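Local coordinates for protein endoglucanase (Acetivibrio cellulolyticus, PDB 5NRM) that serves, through this type I cohesin domain of a scaffoldin, as a docking site for a dockerin in cellulosome assembly, the whole protein probably also hydrolysing cellulose, at residues D8-N13 and V18-K23; G12-S17 and A105-K110; T44-I49 and A111-S116; L74-L79 and G92-L97; P119-S124 and V129-T134. One frame throughout, in Å; residues are numbered along the deposited sequence.

From the N terminus, contact 1 closes a short hairpin between strands 4-12 and 17-25, and contact 2 starts from the same turn, sharing G12 and N13 with it. Contact 2 then spans 87 residues to the loop before strand 110-116. Contact 3 (44-49 with 111-116) opens within that span and ends beyond it, so the two cross; K45 of contact 3 reaches S109 and K110 of contact 2. Contact 4 (74-79 with 92-97) falls inside both long loops and joins the two layers of the sandwich, its centre about 4 Å from the chain's centre. Contact 5 follows in series and closes the turn between strands 118-122 and 132-140, the centres of contacts 2 and 5 being about 31 Å apart.

Contact 1: residues D8-N13 and V18-K23; sequences DTVEGN and VVVPVK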
# COMPACT_ATOMS: atom_id res chain seq x y z
N ASP A 8 11.45 9.86 -0.10
CA ASP A 8 12.66 10.64 0.16
C ASP A 8 13.80 10.29 -0.81
O ASP A 8 13.91 9.18 -1.35
CB ASP A 8 13.19 10.49 1.59
CG ASP A 8 12.35 11.21 2.66
OD1 ASP A 8 11.33 11.90 2.36
OD2 ASP A 8 12.77 11.05 3.84
N THR A 9 14.63 11.30 -0.97
CA THR A 9 15.95 11.11 -1.56
C THR A 9 16.95 11.09 -0.40
O THR A 9 17.03 12.09 0.37
CB THR A 9 16.28 12.25 -2.51
OG1 THR A 9 15.38 12.19 -3.63
CG2 THR A 9 17.71 12.13 -3.03
N VAL A 10 17.67 9.97 -0.26
CA VAL A 10 18.51 9.77 0.93
C VAL A 10 19.91 9.49 0.41
O VAL A 10 20.11 8.88 -0.64
CB VAL A 10 18.04 8.57 1.81
CG1 VAL A 10 16.60 8.77 2.30
CG2 VAL A 10 18.15 7.31 1.06
N GLU A 11 20.90 9.83 1.20
CA GLU A 11 22.29 9.45 0.88
C GLU A 11 22.66 8.12 1.53
O GLU A 11 22.28 7.82 2.66
CB GLU A 11 23.30 10.53 1.34
CG GLU A 11 23.04 11.85 0.65
CD GLU A 11 24.23 12.83 0.73
OE1 GLU A 11 25.14 12.64 1.60
OE2 GLU A 11 24.22 13.79 -0.10
N GLY A 12 23.44 7.32 0.81
CA GLY A 12 24.03 6.16 1.45
C GLY A 12 25.26 5.68 0.76
O GLY A 12 25.60 6.15 -0.32
N ASN A 13 25.98 4.75 1.39
CA ASN A 13 27.30 4.30 0.90
C ASN A 13 27.20 2.93 0.34
O ASN A 13 26.66 2.07 0.99
CB ASN A 13 28.33 4.25 2.04
CG ASN A 13 28.40 5.57 2.78
OD1 ASN A 13 27.96 5.70 3.93
ND2 ASN A 13 28.82 6.58 2.07
N VAL A 18 20.68 1.17 4.24
CA VAL A 18 20.02 2.48 4.17
C VAL A 18 18.51 2.31 4.34
O VAL A 18 17.94 1.30 3.97
CB VAL A 18 20.32 3.11 2.77
CG1 VAL A 18 19.68 2.31 1.65
CG2 VAL A 18 19.96 4.59 2.66
N VAL A 19 17.88 3.32 4.91
CA VAL A 19 16.42 3.39 5.06
C VAL A 19 15.92 4.49 4.15
O VAL A 19 16.46 5.63 4.11
CB VAL A 19 16.01 3.65 6.53
CG1 VAL A 19 14.50 3.67 6.67
CG2 VAL A 19 16.63 2.58 7.40
N VAL A 20 14.86 4.19 3.40
CA VAL A 20 14.20 5.15 2.47
C VAL A 20 12.76 5.36 2.94
O VAL A 20 11.96 4.41 2.85
CB VAL A 20 14.20 4.61 1.04
CG1 VAL A 20 13.52 5.64 0.14
CG2 VAL A 20 15.65 4.36 0.55
N PRO A 21 12.50 6.51 3.53
CA PRO A 21 11.13 6.80 4.01
C PRO A 21 10.22 7.12 2.83
O PRO A 21 10.58 7.79 1.84
CB PRO A 21 11.34 7.97 4.97
CG PRO A 21 12.79 7.92 5.36
CD PRO A 21 13.47 7.46 4.13
N VAL A 22 8.97 6.64 2.96
CA VAL A 22 7.82 6.99 2.10
C VAL A 22 6.83 7.73 2.96
O VAL A 22 6.46 7.27 4.06
CB VAL A 22 7.17 5.71 1.53
CG1 VAL A 22 5.99 6.07 0.65
CG2 VAL A 22 8.16 4.83 0.79
N LYS A 23 6.45 8.92 2.52
CA LYS A 23 5.73 9.87 3.39
C LYS A 23 4.39 10.27 2.75
O LYS A 23 4.23 10.23 1.50
CB LYS A 23 6.55 11.11 3.59
CG LYS A 23 7.86 10.85 4.31
CD LYS A 23 8.73 12.09 4.37
CE LYS A 23 8.48 12.75 5.68
NZ LYS A 23 9.30 13.94 5.79
O HOH W 1 11.98 12.21 6.10
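The amide of D8 donates to the carbonyl of P21, with D8 N and P21 O 3.0 Å apart and an N-H...O angle of 169°, a nearly straight bond just before strand 9-12, which runs at 175° to strand 18-23. D8 OD2 lies obliquely beside the CB-CG-CD part of the proline ring, 3.5 Å from P21 CG, the two side chains crossing at about a right angle. The other carboxylate oxygen borders the aliphatic part of K23: D8 OD1 is 3.3 Å from K23 CD, yet 4.5 Å from K23 NZ, too far for a salt bridge. Water 1 spans the opposite charges instead, donating to D8 OD2 at 2.7 Å and accepting from K23 NZ at 3.2 Å. The lysine chain bends at chi3 (95°). Beyond the polar end the contact is apolar. V10 CG2 meets V18 CG2 at 3.6 Å, and V10 CG1 points at the P21 CD corner of the ring, 3.9 Å away. This is the first beta hairpin of the cohesin domain. Strand 132-140 flanks strand 4-12, with V138 under V10, V18 and V20, while strand 92-101 flanks strand 17-25 on its other edge, N96 packing on V19 and P21.

Contact 2: residues G12-S17 and A105-K110; sequences GNPGSS and AAIGSK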
# COMPACT_ATOMS: atom_id res chain seq x y z
N GLY A 12 23.44 7.32 0.81
CA GLY A 12 24.03 6.16 1.45
C GLY A 12 25.26 5.68 0.76
O GLY A 12 25.60 6.15 -0.32
N ASN A 13 25.98 4.75 1.39
CA ASN A 13 27.30 4.30 0.90
C ASN A 13 27.20 2.93 0.34
O ASN A 13 26.66 2.07 0.99
CB ASN A 13 28.33 4.25 2.04
CG ASN A 13 28.40 5.57 2.78
OD1 ASN A 13 27.96 5.70 3.93
ND2 ASN A 13 28.82 6.58 2.07
N PRO A 14 27.83 2.68 -0.79
CA PRO A 14 27.86 1.31 -1.31
C PRO A 14 28.40 0.39 -0.24
O PRO A 14 29.39 0.74 0.46
CB PRO A 14 28.78 1.42 -2.53
CG PRO A 14 28.46 2.77 -2.99
CD PRO A 14 28.42 3.63 -1.74
N GLY A 15 27.77 -0.76 -0.08
CA GLY A 15 28.21 -1.70 0.94
C GLY A 15 27.54 -1.53 2.32
O GLY A 15 27.89 -2.30 3.23
N SER A 16 26.74 -0.51 2.47
CA SER A 16 26.08 -0.18 3.72
C SER A 16 24.58 -0.33 3.57
O SER A 16 24.01 -0.41 2.46
CB SER A 16 26.35 1.28 4.10
OG SER A 16 27.71 1.47 4.46
N SER A 17 23.90 -0.33 4.70
CA SER A 17 22.45 -0.38 4.70
C SER A 17 21.93 1.02 4.67
O SER A 17 22.63 2.00 5.03
CB SER A 17 21.99 -1.13 5.95
OG SER A 17 22.37 -0.38 7.08
N ALA A 105 28.01 -0.85 -6.50
CA ALA A 105 27.37 0.33 -7.01
C ALA A 105 28.33 1.53 -6.97
O ALA A 105 29.02 1.73 -6.00
CB ALA A 105 26.10 0.61 -6.24
N ALA A 106 28.35 2.32 -8.05
CA ALA A 106 29.32 3.40 -8.20
C ALA A 106 28.97 4.58 -7.33
O ALA A 106 27.82 5.04 -7.34
CB ALA A 106 29.35 3.85 -9.67
N ILE A 107 29.96 5.12 -6.63
CA ILE A 107 29.84 6.40 -5.91
C ILE A 107 29.48 7.52 -6.85
O ILE A 107 29.99 7.61 -7.98
CB ILE A 107 31.14 6.72 -5.09
CG1 ILE A 107 31.16 5.88 -3.79
CG2 ILE A 107 31.28 8.20 -4.70
CD1 ILE A 107 31.89 4.59 -3.98
N GLY A 108 28.57 8.35 -6.39
CA GLY A 108 27.93 9.39 -7.17
C GLY A 108 26.73 8.96 -8.03
O GLY A 108 26.01 9.83 -8.56
N SER A 109 26.52 7.65 -8.22
CA SER A 109 25.32 7.20 -9.00
C SER A 109 24.08 7.20 -8.12
O SER A 109 24.20 7.53 -6.94
CB SER A 109 25.55 5.84 -9.62
OG SER A 109 25.53 4.75 -8.67
N LYS A 110 22.92 6.94 -8.74
CA LYS A 110 21.65 7.02 -8.02
C LYS A 110 20.86 5.72 -8.22
O LYS A 110 20.90 5.15 -9.28
CB LYS A 110 20.71 8.13 -8.53
CG LYS A 110 21.31 9.46 -8.77
CD LYS A 110 21.66 10.20 -7.54
CE LYS A 110 22.12 11.59 -7.95
NZ LYS A 110 23.62 11.66 -7.95
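P14 fits tightly against A105: P14 CG stands 3.2 Å from A105 O, and P14 CB lies 3.5 Å from the same oxygen, so the CB-CG edge of the proline ring abuts the carbonyl oxygen. The fit to I107 is looser. Its side chain crosses the ring at about a right angle and brings I107 CD1 to 4.0 Å from P14 CG; CG1 lies beside the backbone N (chi1 -78°), which swings the ethyl arm toward the proline. Only 126 Å² is buried in all, no hydrogen bond spans the two segments, and I107 is exposed on the outer side. Each loop is instead stiffened from within by a type II beta turn. In the first, S16 N donates to N13 O, with P14 and G15 at the corner. In the second, A106 O accepts from both S109 N and S109 OG, the hydroxyl lying in the carbonyl plane on a lone pair, 2.7 Å from S109 OG to A106 O. The contact is therefore plain loop packing at one end of the sandwich. The first loop is stitched by G15 and S16 to I101 of strand 92-101, and the second by G108 to L140 of strand 132-140, on which A105 and S109 also pack.

Contact 3: residues T44-I49 and A111-S116; sequences TKLEYI and AEVSIS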
# COMPACT_ATOMS: atom_id res chain seq x y z
N THR A 44 19.44 -3.33 -9.39
CA THR A 44 20.84 -3.54 -9.75
C THR A 44 21.77 -2.89 -8.73
O THR A 44 22.95 -3.24 -8.69
CB THR A 44 21.18 -2.96 -11.13
OG1 THR A 44 21.25 -1.52 -11.10
CG2 THR A 44 20.25 -3.48 -12.16
N LYS A 45 21.22 -2.01 -7.89
CA LYS A 45 21.99 -1.31 -6.88
C LYS A 45 21.57 -1.57 -5.43
O LYS A 45 22.35 -1.34 -4.54
CB LYS A 45 21.96 0.16 -7.15
CG LYS A 45 22.57 0.54 -8.48
CD LYS A 45 22.47 2.05 -8.69
CE LYS A 45 22.71 2.40 -10.15
NZ LYS A 45 23.33 3.72 -10.23
N LEU A 46 20.34 -2.03 -5.24
CA LEU A 46 19.77 -2.16 -3.93
C LEU A 46 19.25 -3.57 -3.76
O LEU A 46 18.54 -4.11 -4.63
CB LEU A 46 18.61 -1.19 -3.70
CG LEU A 46 18.84 0.32 -3.88
CD1 LEU A 46 17.51 1.03 -3.82
CD2 LEU A 46 19.88 0.88 -2.88
N GLU A 47 19.48 -4.08 -2.58
CA GLU A 47 18.93 -5.38 -2.13
C GLU A 47 17.86 -5.05 -1.05
O GLU A 47 18.20 -4.54 0.01
CB GLU A 47 20.01 -6.26 -1.56
CG GLU A 47 19.49 -7.59 -1.01
CD GLU A 47 20.47 -8.31 -0.01
OE1 GLU A 47 21.47 -7.78 0.59
OE2 GLU A 47 20.14 -9.51 0.27
N TYR A 48 16.59 -5.33 -1.35
CA TYR A 48 15.53 -5.16 -0.34
C TYR A 48 15.62 -6.14 0.77
O TYR A 48 15.72 -7.34 0.53
CB TYR A 48 14.18 -5.24 -1.01
CG TYR A 48 13.01 -5.06 -0.08
CD1 TYR A 48 12.67 -3.79 0.37
CD2 TYR A 48 12.21 -6.15 0.31
CE1 TYR A 48 11.59 -3.58 1.15
CE2 TYR A 48 11.12 -5.91 1.11
CZ TYR A 48 10.80 -4.62 1.48
OH TYR A 48 9.63 -4.51 2.26
N ILE A 49 15.60 -5.62 1.99
CA ILE A 49 15.68 -6.46 3.18
C ILE A 49 14.30 -6.58 3.90
O ILE A 49 13.80 -7.69 4.20
CB ILE A 49 16.75 -5.95 4.14
CG1 ILE A 49 18.11 -6.03 3.38
CG2 ILE A 49 16.79 -6.74 5.44
CD1 ILE A 49 18.59 -7.40 2.99
N ALA A 111 20.20 5.29 -7.16
CA ALA A 111 19.31 4.12 -7.19
C ALA A 111 17.90 4.66 -7.01
O ALA A 111 17.52 5.04 -5.91
CB ALA A 111 19.63 3.11 -6.13
N GLU A 112 17.13 4.71 -8.10
CA GLU A 112 15.78 5.26 -8.07
C GLU A 112 14.86 4.38 -7.23
O GLU A 112 14.97 3.11 -7.22
CB GLU A 112 15.22 5.36 -9.47
CG GLU A 112 15.90 6.45 -10.28
CD GLU A 112 15.33 6.67 -11.64
OE1 GLU A 112 14.42 5.89 -12.00
OE2 GLU A 112 15.84 7.62 -12.30
N VAL A 113 13.95 5.03 -6.50
CA VAL A 113 12.93 4.36 -5.71
C VAL A 113 11.65 5.18 -6.03
O VAL A 113 11.61 6.37 -5.77
CB VAL A 113 13.18 4.37 -4.20
CG1 VAL A 113 12.11 3.62 -3.44
CG2 VAL A 113 14.53 3.75 -3.86
N SER A 114 10.65 4.54 -6.63
CA SER A 114 9.54 5.26 -7.29
C SER A 114 8.22 4.58 -6.96
O SER A 114 8.12 3.34 -6.78
CB SER A 114 9.70 5.18 -8.79
OG SER A 114 10.96 5.65 -9.16
N ILE A 115 7.14 5.40 -7.01
CA ILE A 115 5.80 4.80 -7.07
C ILE A 115 5.55 4.34 -8.50
O ILE A 115 5.96 5.05 -9.45
CB ILE A 115 4.78 5.84 -6.65
CG1 ILE A 115 5.05 6.42 -5.25
CG2 ILE A 115 3.34 5.24 -6.73
CD1 ILE A 115 5.12 5.44 -4.07
N SER A 116 4.96 3.16 -8.67
CA SER A 116 4.67 2.58 -9.95
C SER A 116 3.14 2.35 -10.11
O SER A 116 2.52 1.89 -9.19
CB SER A 116 5.41 1.22 -10.08
OG SER A 116 5.15 0.60 -11.33
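A111, which has the largest share of buried surface, sets its methyl group against L46 and K45. L46 comes second, and its isobutyl group folds round that methyl: L46 CG is 3.7 Å from A111 CB, with CD1 and CD2 of the leucine at 3.8 and 3.9 Å from the same carbon. Branch carbon and both leucine methyls thus meet the one alanine methyl. The leucine CG sits beside its backbone N (chi1 -56°) and CD1 continues inward, reaching V113 CG2 at 4.0 Å as the two side chains cross at about a right angle. K45 is third. Its aliphatic part runs past the alanine, K45 CB lying 3.9 Å and K45 CD 4.0 Å from A111 CB, and its amine is held by K110 O, with a weak bond to S109 OG. The strands do not pair here. Strand 46-53 lies beside strand 92-101, whereas strand 110-116 pairs with strands 34-41 and 132-140, so the contact spans the interior of the cohesin sandwich, with V138, F99 and I101 also around L46. Since no hydrogen bond joins the segments and A111, L46 and V113 are buried, cohesion rests on dispersion and apolar burial, the lysine keeping its charge at the margin.

Contact 4: residues L74-L79 and G92-L97; sequences LKVLFL and GVFANL
V76 and F94 meet across the core of a cohesin jelly-roll beta sandwich, in which strand 73-79 and strand 92-101 belong to different layers. The geometry supports this: the strand axes stay 9.5 Å apart, too far for backbone pairing, and their N-to-C directions differ by 140°.

The aromatic contacts come first. F94 holds its CG anti to the backbone N (chi1 180°), which stands the ring upright toward the opposite layer. There it presents its edge, near its own plane, to two aliphatic atoms: F94 CE2 lies 3.8 Å from V76 CG1, and F94 CZ lies 3.7 Å from F78 CB. The ring of F78 leads off toward T58 and I88, and it is its CB that meets the F94 edge. F94 does form an edge-to-face pair with F64.

The aliphatic contact lies at the other end, where L74 and L97 reach toward each other tip to tip, L74 CD1 being 4.0 Å from L97 CD2. All five touching residues are buried, and no hydrogen bond crosses between the segments.

On the far surface of strand 73-79, L77 packs on L60 of the dockerin chain and L79 on A17 of that chain, so this contact backs the binding face.

Strand 92-101 pairs in its own layer with strands 17-25 and 46-53; on the side of strand 17-25, F94 and A95 both face V22 in a classic beta bulge, where F94 N probably donates to V22 O, and V22 N to A95 O.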
# COMPACT_ATOMS: atom_id res chain seq x y z
N LEU A 74 7.77 -3.83 -4.89
CA LEU A 74 7.10 -3.94 -3.61
C LEU A 74 5.62 -3.57 -3.76
O LEU A 74 5.28 -2.67 -4.53
CB LEU A 74 7.73 -3.03 -2.57
CG LEU A 74 9.25 -3.08 -2.41
CD1 LEU A 74 9.75 -2.06 -1.43
CD2 LEU A 74 9.73 -4.51 -2.06
N LYS A 75 4.79 -4.25 -2.95
CA LYS A 75 3.37 -3.93 -2.82
C LYS A 75 3.13 -3.47 -1.40
O LYS A 75 3.64 -4.13 -0.46
CB LYS A 75 2.52 -5.17 -3.15
CG LYS A 75 2.89 -5.88 -4.44
CD LYS A 75 2.68 -5.05 -5.69
CE LYS A 75 1.24 -4.61 -5.85
NZ LYS A 75 0.81 -4.26 -7.23
N VAL A 76 2.38 -2.38 -1.23
CA VAL A 76 2.17 -1.77 0.05
C VAL A 76 0.67 -1.73 0.29
O VAL A 76 -0.08 -1.40 -0.64
CB VAL A 76 2.76 -0.39 0.14
CG1 VAL A 76 2.60 0.18 1.55
CG2 VAL A 76 4.28 -0.46 -0.18
N LEU A 77 0.19 -2.04 1.50
CA LEU A 77 -1.23 -2.07 1.78
C LEU A 77 -1.46 -1.55 3.20
O LEU A 77 -0.79 -2.00 4.16
CB LEU A 77 -1.74 -3.52 1.70
CG LEU A 77 -3.23 -3.72 2.02
CD1 LEU A 77 -4.10 -3.08 0.99
CD2 LEU A 77 -3.51 -5.21 1.98
N PHE A 78 -2.49 -0.73 3.40
CA PHE A 78 -2.95 -0.29 4.70
C PHE A 78 -4.49 -0.30 4.73
O PHE A 78 -5.14 0.11 3.75
CB PHE A 78 -2.47 1.15 5.04
CG PHE A 78 -3.12 1.75 6.24
CD1 PHE A 78 -2.73 1.41 7.58
CD2 PHE A 78 -4.18 2.60 6.09
CE1 PHE A 78 -3.39 1.94 8.66
CE2 PHE A 78 -4.85 3.18 7.18
CZ PHE A 78 -4.48 2.82 8.48
N LEU A 79 -5.07 -0.72 5.85
CA LEU A 79 -6.48 -0.50 6.12
C LEU A 79 -6.70 -0.34 7.60
O LEU A 79 -6.12 -1.11 8.39
CB LEU A 79 -7.23 -1.78 5.63
CG LEU A 79 -8.76 -1.77 5.87
CD1 LEU A 79 -9.48 -0.69 5.05
CD2 LEU A 79 -9.37 -3.13 5.63
N GLY A 92 3.44 12.48 7.84
CA GLY A 92 4.75 11.98 8.21
C GLY A 92 5.09 10.74 7.44
O GLY A 92 4.62 10.51 6.33
N VAL A 93 5.94 9.92 8.05
CA VAL A 93 6.45 8.74 7.45
C VAL A 93 5.38 7.66 7.55
O VAL A 93 4.90 7.29 8.62
CB VAL A 93 7.81 8.27 8.11
CG1 VAL A 93 8.27 7.02 7.42
CG2 VAL A 93 8.85 9.33 7.97
N PHE A 94 5.06 7.14 6.38
CA PHE A 94 4.11 6.03 6.21
C PHE A 94 4.77 4.66 6.12
O PHE A 94 4.22 3.66 6.57
CB PHE A 94 3.28 6.30 4.91
CG PHE A 94 2.25 5.22 4.59
CD1 PHE A 94 1.04 5.15 5.30
CD2 PHE A 94 2.45 4.37 3.59
CE1 PHE A 94 0.12 4.18 4.93
CE2 PHE A 94 1.55 3.37 3.25
CZ PHE A 94 0.36 3.31 3.88
N ALA A 95 5.92 4.56 5.46
CA ALA A 95 6.70 3.31 5.39
C ALA A 95 8.17 3.63 5.42
O ALA A 95 8.60 4.63 4.83
CB ALA A 95 6.39 2.52 4.14
N ASN A 96 8.94 2.76 6.05
CA ASN A 96 10.44 2.78 5.99
C ASN A 96 10.89 1.56 5.23
O ASN A 96 10.62 0.43 5.70
CB ASN A 96 10.99 2.80 7.42
CG ASN A 96 10.66 4.11 8.12
OD1 ASN A 96 9.91 4.13 9.19
ND2 ASN A 96 11.17 5.18 7.59
N LEU A 97 11.60 1.77 4.12
CA LEU A 97 12.04 0.72 3.29
C LEU A 97 13.52 0.50 3.63
O LEU A 97 14.32 1.41 3.48
CB LEU A 97 11.82 1.07 1.84
CG LEU A 97 10.40 1.46 1.43
CD1 LEU A 97 10.44 1.83 -0.07
CD2 LEU A 97 9.39 0.36 1.77

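Contact 5: residues P119-S124 and V129-T134; sequences PTFGDS and VVAKVT
F121 and V129 are joined by one direct backbone bond, V129 N donating to F121 O at 2.9 Å with an N-H...O angle of 164°, while the touching parts run 145° apart in direction. Past this bond water stands between the backbones: water 3 accepts from F121 N and donates to V129 O, the latter at 2.6 Å, and water 2 accepts from A131 N at 2.9 Å while donating to P119 O. Among the side chains, F121 CE2 reaches A131 CB at 3.9 Å, with F121 CG beside the backbone N (chi1 -64°), and water 2 lies in the plane of that ring at its edge. The chain turns back here between strand 118-122 and strand 132-140 of the cohesin jelly roll; T120, pointing away from V129-T134, packs on N12 of the dockerin chain. At the turn end V129 CG2 packs on D123 CB at 3.9 Å, and D123 OD1 accepts hydrogen bonds from T125 OG1 and T127 N, which fix the carboxylate within the turn. At the far end P119 CG touches V133 CG2 more loosely, at 4.2 Å. The F121 ring meets F3 edge-to-face.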
# COMPACT_ATOMS: atom_id res chain seq x y z
N PRO A 119 -1.71 4.67 -7.52
CA PRO A 119 -1.91 4.50 -6.10
C PRO A 119 -3.34 4.85 -5.72
O PRO A 119 -3.99 5.68 -6.37
CB PRO A 119 -0.92 5.48 -5.51
CG PRO A 119 -0.77 6.56 -6.46
CD PRO A 119 -1.08 6.00 -7.81
N THR A 120 -3.86 4.12 -4.73
CA THR A 120 -5.15 4.43 -4.19
C THR A 120 -5.13 4.71 -2.69
O THR A 120 -4.49 4.00 -1.94
CB THR A 120 -6.16 3.31 -4.48
OG1 THR A 120 -6.27 3.14 -5.90
CG2 THR A 120 -7.57 3.60 -3.86
N PHE A 121 -5.77 5.83 -2.32
CA PHE A 121 -6.02 6.20 -0.92
C PHE A 121 -7.46 6.49 -0.72
O PHE A 121 -8.11 7.13 -1.60
CB PHE A 121 -5.22 7.45 -0.57
CG PHE A 121 -3.75 7.23 -0.63
CD1 PHE A 121 -3.04 6.78 0.46
CD2 PHE A 121 -3.08 7.48 -1.82
CE1 PHE A 121 -1.68 6.55 0.36
CE2 PHE A 121 -1.71 7.26 -1.92
CZ PHE A 121 -1.02 6.80 -0.82
N GLY A 122 -8.00 5.92 0.33
CA GLY A 122 -9.35 6.24 0.72
C GLY A 122 -9.41 6.93 2.02
O GLY A 122 -8.69 6.51 2.95
N ASP A 123 -10.23 7.97 2.12
CA ASP A 123 -10.44 8.63 3.40
C ASP A 123 -11.35 7.84 4.34
O ASP A 123 -11.73 6.71 4.03
CB ASP A 123 -10.76 10.09 3.21
CG ASP A 123 -12.19 10.33 2.77
OD1 ASP A 123 -13.05 9.41 2.72
OD2 ASP A 123 -12.47 11.52 2.45
N SER A 124 -11.74 8.44 5.49
CA SER A 124 -12.50 7.67 6.49
C SER A 124 -13.97 7.42 6.01
O SER A 124 -14.66 6.61 6.65
CB SER A 124 -12.48 8.36 7.86
OG SER A 124 -13.04 9.66 7.80
N VAL A 129 -8.91 9.76 -2.44
CA VAL A 129 -8.11 10.97 -2.26
C VAL A 129 -6.97 10.89 -3.25
O VAL A 129 -6.16 9.95 -3.12
CB VAL A 129 -7.46 11.07 -0.87
CG1 VAL A 129 -6.90 12.50 -0.71
CG2 VAL A 129 -8.42 10.71 0.21
N VAL A 130 -6.90 11.80 -4.21
CA VAL A 130 -5.88 11.67 -5.24
C VAL A 130 -4.56 12.27 -4.66
O VAL A 130 -4.56 13.41 -4.23
CB VAL A 130 -6.26 12.44 -6.47
CG1 VAL A 130 -5.20 12.27 -7.54
CG2 VAL A 130 -7.67 12.12 -6.99
N ALA A 131 -3.44 11.52 -4.70
CA ALA A 131 -2.15 11.99 -4.21
C ALA A 131 -1.28 12.54 -5.37
O ALA A 131 -1.23 11.94 -6.47
CB ALA A 131 -1.42 10.84 -3.53
N LYS A 132 -0.66 13.68 -5.13
CA LYS A 132 0.49 14.14 -5.98
C LYS A 132 1.69 13.26 -5.60
O LYS A 132 2.01 13.16 -4.44
CB LYS A 132 0.82 15.63 -5.75
CG LYS A 132 2.07 16.19 -6.47
CD LYS A 132 1.83 16.94 -7.76
CE LYS A 132 3.10 16.99 -8.62
NZ LYS A 132 3.54 15.61 -9.08
N VAL A 133 2.28 12.62 -6.60
CA VAL A 133 3.40 11.73 -6.36
C VAL A 133 4.76 12.44 -6.59
O VAL A 133 4.97 13.09 -7.60
CB VAL A 133 3.29 10.50 -7.25
CG1 VAL A 133 4.56 9.64 -7.23
CG2 VAL A 133 2.07 9.69 -6.90
N THR A 134 5.72 12.24 -5.68
CA THR A 134 7.09 12.66 -5.91
C THR A 134 7.98 11.45 -5.63
O THR A 134 7.93 10.84 -4.54
CB THR A 134 7.49 13.80 -4.96
OG1 THR A 134 6.56 14.88 -5.15
CG2 THR A 134 8.94 14.25 -5.21
O HOH W 2 -3.64 8.74 -5.30
O HOH W 3 -6.38 7.72 -4.49